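Local coordinates for SxtG (Microseira wollei, PDB 6U1R), which probably transfers an amidino group by way of a covalent amidino-cysteine intermediate, as an amidinotransferase of the saxitoxin biosynthetic pathway, at residues D35-I41 against T370-R376; E54-K58 against M151-N155. One frame throughout, in Å; residues are numbered along the deposited sequence.

Contact 1 (D35-I41 against T370-R376); sequences DALEEVI and TLDVRRR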
loop_
_atom_site.group_PDB
_atom_site.type_symbol
_atom_site.label_atom_id
_atom_site.label_comp_id
_atom_site.label_asym_id
_atom_site.label_seq_id
_atom_site.Cartn_x
_atom_site.Cartn_y
_atom_site.Cartn_z
ATOM N N ASP A 35 14.604 17.839 14.879
ATOM C CA ASP A 35 13.904 19.113 15.008
ATOM C C ASP A 35 12.934 19.051 16.195
ATOM O O ASP A 35 12.463 17.978 16.600
ATOM C CB ASP A 35 13.151 19.475 13.715
ATOM C CG ASP A 35 14.042 20.049 12.617
ATOM O OD1 ASP A 35 15.165 20.546 12.882
ATOM O OD2 ASP A 35 13.585 20.035 11.450
ATOM N N ALA A 36 12.643 20.223 16.759
ATOM C CA ALA A 36 11.882 20.327 18.003
ATOM C C ALA A 36 10.579 19.529 17.959
ATOM O O ALA A 36 9.691 19.810 17.148
ATOM C CB ALA A 36 11.592 21.806 18.293
ATOM N N LEU A 37 10.457 18.551 18.857
ATOM C CA LEU A 37 9.384 17.557 18.786
ATOM C C LEU A 37 8.091 18.137 19.348
ATOM O O LEU A 37 8.055 18.575 20.504
ATOM C CB LEU A 37 9.789 16.300 19.549
ATOM C CG LEU A 37 8.843 15.091 19.498
ATOM C CD1 LEU A 37 8.593 14.665 18.069
ATOM C CD2 LEU A 37 9.415 13.941 20.324
ATOM N N GLU A 38 7.038 18.153 18.531
ATOM C CA GLU A 38 5.743 18.705 18.935
ATOM C C GLU A 38 4.689 17.639 19.181
ATOM O O GLU A 38 3.876 17.776 20.096
ATOM C CB GLU A 38 5.223 19.690 17.875
ATOM C CG GLU A 38 6.047 20.985 17.796
ATOM C CD GLU A 38 5.447 22.065 16.901
ATOM O OE1 GLU A 38 4.467 21.804 16.171
ATOM O OE2 GLU A 38 5.965 23.203 16.946
ATOM N N GLU A 39 4.684 16.573 18.386
ATOM C CA GLU A 39 3.669 15.541 18.534
ATOM C C GLU A 39 4.286 14.209 18.139
ATOM O O GLU A 39 5.022 14.129 17.148
ATOM C CB GLU A 39 2.420 15.842 17.690
ATOM C CG GLU A 39 1.337 14.759 17.818
ATOM C CD GLU A 39 -0.056 15.211 17.362
ATOM O OE1 GLU A 39 -0.327 16.435 17.370
ATOM O OE2 GLU A 39 -0.883 14.340 17.014
ATOM N N VAL A 40 3.991 13.180 18.937
ATOM C CA VAL A 40 4.555 11.848 18.755
ATOM C C VAL A 40 3.472 10.801 19.023
ATOM O O VAL A 40 2.653 10.961 19.937
ATOM C CB VAL A 40 5.784 11.665 19.690
ATOM C CG1 VAL A 40 5.357 11.612 21.178
ATOM C CG2 VAL A 40 6.604 10.451 19.299
ATOM N N ILE A 41 3.430 9.747 18.193
ATOM C CA ILE A 41 2.655 8.544 18.505
ATOM C C ILE A 41 3.540 7.648 19.355
ATOM O O ILE A 41 4.706 7.424 19.016
ATOM C CB ILE A 41 2.203 7.810 17.225
ATOM C CG1 ILE A 41 1.384 8.755 16.328
ATOM C CG2 ILE A 41 1.431 6.539 17.591
ATOM C CD1 ILE A 41 0.926 8.161 14.963
ATOM N N THR A 370 8.286 5.049 19.224
ATOM C CA THR A 370 7.680 6.318 18.843
ATOM C C THR A 370 7.632 6.499 17.334
ATOM O O THR A 370 8.433 5.934 16.584
ATOM C CB THR A 370 8.447 7.507 19.457
ATOM O OG1 THR A 370 9.838 7.415 19.113
ATOM C CG2 THR A 370 8.245 7.542 20.970
ATOM N N LEU A 371 6.671 7.304 16.888
ATOM C CA LEU A 371 6.669 7.845 15.536
ATOM C C LEU A 371 6.523 9.356 15.674
ATOM O O LEU A 371 5.470 9.841 16.104
ATOM C CB LEU A 371 5.538 7.253 14.681
ATOM C CG LEU A 371 5.624 7.593 13.188
ATOM C CD1 LEU A 371 6.799 6.850 12.528
ATOM C CD2 LEU A 371 4.340 7.289 12.442
ATOM N N ASP A 372 7.574 10.095 15.318
ATOM C CA ASP A 372 7.596 11.559 15.461
ATOM C C ASP A 372 6.863 12.226 14.302
ATOM O O ASP A 372 7.476 12.704 13.341
ATOM C CB ASP A 372 9.033 12.064 15.542
ATOM C CG ASP A 372 9.878 11.619 14.368
ATOM O OD1 ASP A 372 9.822 10.421 14.037
ATOM O OD2 ASP A 372 10.599 12.454 13.774
ATOM N N VAL A 373 5.540 12.365 14.436
ATOM C CA VAL A 373 4.746 12.882 13.326
ATOM C C VAL A 373 4.916 14.390 13.130
ATOM O O VAL A 373 4.728 14.882 12.014
ATOM C CB VAL A 373 3.258 12.497 13.504
ATOM C CG1 VAL A 373 3.111 10.985 13.458
ATOM C CG2 VAL A 373 2.700 13.010 14.787
ATOM N N ARG A 374 5.261 15.154 14.164
ATOM C CA ARG A 374 5.443 16.597 13.976
ATOM C C ARG A 374 6.666 17.089 14.733
ATOM O O ARG A 374 6.700 17.057 15.968
ATOM C CB ARG A 374 4.216 17.406 14.396
ATOM C CG ARG A 374 4.368 18.869 13.986
ATOM C CD ARG A 374 3.048 19.640 13.992
ATOM N NE ARG A 374 2.515 19.766 15.340
ATOM C CZ ARG A 374 1.566 18.992 15.865
ATOM N NH1 ARG A 374 1.024 18.000 15.178
ATOM N NH2 ARG A 374 1.166 19.211 17.102
ATOM N N ARG A 375 7.661 17.521 13.965
ATOM C CA ARG A 375 8.821 18.260 14.449
ATOM C C ARG A 375 8.864 19.588 13.699
ATOM O O ARG A 375 8.843 19.610 12.467
ATOM C CB ARG A 375 10.132 17.511 14.202
ATOM C CG ARG A 375 10.331 16.220 14.993
ATOM C CD ARG A 375 11.652 15.571 14.609
ATOM N NE ARG A 375 11.833 14.333 15.344
ATOM C CZ ARG A 375 12.266 14.257 16.590
ATOM N NH1 ARG A 375 12.600 15.359 17.265
ATOM N NH2 ARG A 375 12.365 13.066 17.182
ATOM N N ARG A 376 8.960 20.684 14.435
ATOM C CA ARG A 376 8.973 22.009 13.820
ATOM C C ARG A 376 10.196 22.175 12.918
ATOM O O ARG A 376 11.335 22.136 13.396
ATOM C CB ARG A 376 8.970 23.055 14.936
ATOM C CG ARG A 376 8.631 24.460 14.500
ATOM C CD ARG A 376 8.223 25.309 15.715
ATOM N NE ARG A 376 9.287 25.403 16.720
ATOM C CZ ARG A 376 9.297 24.793 17.911
ATOM N NH1 ARG A 376 8.298 23.998 18.308
ATOM N NH2 ARG A 376 10.335 24.976 18.722
HETATM O O HOH W 1 11.207 18.550 10.791
HETATM O O HOH W 2 13.048 22.999 15.129
HETATM O O HOH W 3 1.891 21.767 18.323
#
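Arg-374 leaves the strand with t, t rotamers at chi1 and chi2 and then turns at chi3 (p), which lays its guanidinium over Glu-39 CB. From there Arg-374 NE reaches Glu-38 OE1 (2.9 Å) and Arg-374 NH1 reaches Glu-39 OE1 (3.0 Å), both salt bridges. Glu-38, m at chi1 and extended at chi2, also offers OE2 to Arg-376 NH1 (2.8 Å), so long, flexible arginines and paired carboxylates link into one network. The other carboxylate oxygen of Glu-39 serves Arg-108 and Tyr-170. Beside Leu-37, Arg-375 is stretched (m, t, t): NE pairs with Asp-372 OD2 (2.7 Å), NH1 donates to Asp-35 O (2.7 Å), and Leu-37 CD1 covers one guanidinium face. Beta-branched and leucine side chains suit the buried far end, where Ile-41 CB lies 4.2 Å from Leu-371 CB and Ile-41 CD1 lies 3.9 Å from Val-373 CG1. Backbone hydrogen bonds join the strands; Glu-38 N and Glu-39 N share Arg-374 O, at 2.8 and 3.2 Å. Such sharing marks a classic beta bulge, and a second, with Val-373 and Arg-374 facing Glu-39, makes this a doubly bulged antiparallel pair that ties the chain's beginning to its end, just after the predicted active-site Cys-368.

Contact 2 (E54-K58 against M151-N155); sequences EPINK and MADRN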
loop_
_atom_site.group_PDB
_atom_site.type_symbol
_atom_site.label_atom_id
_atom_site.label_comp_id
_atom_site.label_asym_id
_atom_site.label_seq_id
_atom_site.Cartn_x
_atom_site.Cartn_y
_atom_site.Cartn_z
ATOM N N GLU A 54 9.527 -18.222 12.751
ATOM C CA GLU A 54 9.748 -18.487 11.333
ATOM C C GLU A 54 8.933 -17.539 10.480
ATOM O O GLU A 54 7.875 -17.062 10.916
ATOM C CB GLU A 54 9.378 -19.940 10.977
ATOM C CG GLU A 54 10.098 -21.011 11.789
ATOM C CD GLU A 54 11.397 -21.480 11.155
ATOM O OE1 GLU A 54 12.033 -22.404 11.717
ATOM O OE2 GLU A 54 11.781 -20.935 10.096
ATOM N N PRO A 55 9.425 -17.236 9.261
ATOM C CA PRO A 55 10.716 -17.667 8.719
ATOM C C PRO A 55 11.822 -16.616 8.895
ATOM O O PRO A 55 12.884 -16.841 8.315
ATOM C CB PRO A 55 10.405 -17.869 7.236
ATOM C CG PRO A 55 9.427 -16.782 6.946
ATOM C CD PRO A 55 8.612 -16.587 8.222
ATOM N N ILE A 56 11.585 -15.544 9.670
ATOM C CA ILE A 56 12.529 -14.420 9.797
ATOM C C ILE A 56 13.250 -14.421 11.143
ATOM O O ILE A 56 14.481 -14.364 11.195
ATOM C CB ILE A 56 11.816 -13.072 9.572
ATOM C CG1 ILE A 56 11.321 -12.962 8.131
ATOM C CG2 ILE A 56 12.750 -11.898 9.911
ATOM C CD1 ILE A 56 10.368 -11.858 7.958
ATOM N N ASN A 57 12.496 -14.377 12.245
ATOM C CA ASN A 57 13.071 -13.890 13.492
ATOM C C ASN A 57 14.106 -14.836 14.084
ATOM O O ASN A 57 14.951 -14.396 14.870
ATOM C CB ASN A 57 11.960 -13.604 14.472
ATOM C CG ASN A 57 11.121 -12.442 14.010
ATOM O OD1 ASN A 57 11.662 -11.466 13.474
ATOM N ND2 ASN A 57 9.811 -12.554 14.140
ATOM N N LYS A 58 14.091 -16.107 13.722
ATOM C CA LYS A 58 15.151 -16.968 14.230
ATOM C C LYS A 58 16.535 -16.472 13.816
ATOM O O LYS A 58 17.527 -16.808 14.469
ATOM C CB LYS A 58 14.941 -18.410 13.773
ATOM C CG LYS A 58 15.152 -18.671 12.304
ATOM C CD LYS A 58 14.745 -20.112 12.004
ATOM C CE LYS A 58 15.039 -20.525 10.579
ATOM N NZ LYS A 58 14.782 -22.005 10.423
ATOM N N MET A 151 5.944 -4.757 4.789
ATOM C CA MET A 151 6.769 -5.487 5.738
ATOM C C MET A 151 6.896 -6.966 5.386
ATOM O O MET A 151 5.924 -7.616 4.977
ATOM C CB MET A 151 6.195 -5.317 7.147
ATOM C CG MET A 151 6.148 -3.837 7.587
ATOM S SD MET A 151 5.497 -3.618 9.273
ATOM C CE MET A 151 6.918 -4.048 10.277
ATOM N N ALA A 152 8.110 -7.498 5.561
ATOM C CA ALA A 152 8.388 -8.893 5.189
ATOM C C ALA A 152 7.834 -9.902 6.189
ATOM O O ALA A 152 7.641 -11.076 5.830
ATOM C CB ALA A 152 9.897 -9.108 5.040
ATOM N N ASP A 153 7.576 -9.481 7.425
ATOM C CA ASP A 153 7.116 -10.398 8.465
ATOM C C ASP A 153 5.606 -10.608 8.342
ATOM O O ASP A 153 4.807 -9.696 8.605
ATOM C CB ASP A 153 7.514 -9.858 9.835
ATOM C CG ASP A 153 7.291 -10.871 10.947
ATOM O OD1 ASP A 153 6.327 -11.656 10.836
ATOM O OD2 ASP A 153 8.075 -10.876 11.919
ATOM N N ARG A 154 5.219 -11.819 7.919
ATOM C CA ARG A 154 3.816 -12.173 7.753
ATOM C C ARG A 154 2.971 -11.847 8.978
ATOM O O ARG A 154 1.828 -11.425 8.841
ATOM C CB ARG A 154 3.698 -13.669 7.437
ATOM C CG ARG A 154 4.209 -14.069 6.068
ATOM C CD ARG A 154 4.347 -15.583 6.008
ATOM N NE ARG A 154 4.636 -16.059 4.657
ATOM C CZ ARG A 154 5.166 -17.248 4.385
ATOM N NH1 ARG A 154 5.481 -18.089 5.382
ATOM N NH2 ARG A 154 5.370 -17.603 3.120
ATOM N N ASN A 155 3.494 -12.070 10.186
ATOM C CA ASN A 155 2.673 -11.815 11.366
ATOM C C ASN A 155 2.370 -10.337 11.560
ATOM O O ASN A 155 1.486 -9.998 12.354
ATOM C CB ASN A 155 3.355 -12.368 12.608
ATOM C CG ASN A 155 3.453 -13.870 12.587
ATOM O OD1 ASN A 155 4.370 -14.420 11.991
ATOM N ND2 ASN A 155 2.486 -14.552 13.220
HETATM O O HOH W 4 7.426 -14.059 10.198
HETATM O O HOH W 5 5.075 -16.617 10.681
HETATM O O HOH W 6 10.423 -9.486 12.064
#
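Ile-56 lays its CD1 methyl over the backbone and beta carbons of Ala-152 and Asp-153, 3.5 Å from Ala-152 O, 4.0 Å from Ala-152 CB and 3.6 Å from Asp-153 CA. An extended chi2 (t) carries the methyl out to the loop, and alanine, with its single methyl, leaves room for it. Beside this apolar patch the link is polar. Asn-57 ND2 donates to Asp-153 OD2 (3.3 Å) and also to Ala-52 O, while a water gives hydrogen bonds to Asn-57 OD1 and Asp-153 OD2, each at 2.7 Å. An amide suits this place because it donates and accepts at once. The other carboxylate oxygen, Asp-153 OD1, accepts from Asn-155 N (2.9 Å) and so shapes the loop. Glu-54 O faces the loop through two more waters, one bound to Asp-153 OD1 and the other to Asn-155 OD1, so much of the polar contact is relayed by solvent. Pro-55, which follows a cis peptide bond, only grazes Arg-154, with CG 4.4 Å from NH1; that guanidinium is held by Leu-185 and Asp-187 and makes a cation-pi contact with Trp-124. The Asp-153 carboxylate and Asn-155 backbone form an Asx turn at the start of a 3-10 segment; in the same loop the Ala-152 side chain lies about 5 Å from that of the predicted active-site Asp-215, and the Asn-57 side chain about 8 Å from that of the predicted active-site His-264.

How the contacts relate
The two contacts lie on opposite sides of the chain's centre, 29 Å apart between their centres and about 11 Å between nearest atoms, without touching. Strand 37-42 of contact 1 leads along the chain to helix 53-57 of contact 2; the 151-155 loop follows, and strand 370-375 comes last. Contact 1 thus spans 329 residues and encloses both segments of contact 2. It is part of a small mixed sheet in which strand 37-42 lies between 106-109 and 370-375, whereas contact 2 joins a short helix to a loop. Each has a side chain near a predicted active-site residue, Thr-370 near Cys-368 and Ala-152 near Asp-215, so parts distant in sequence both approach the predicted catalytic residues.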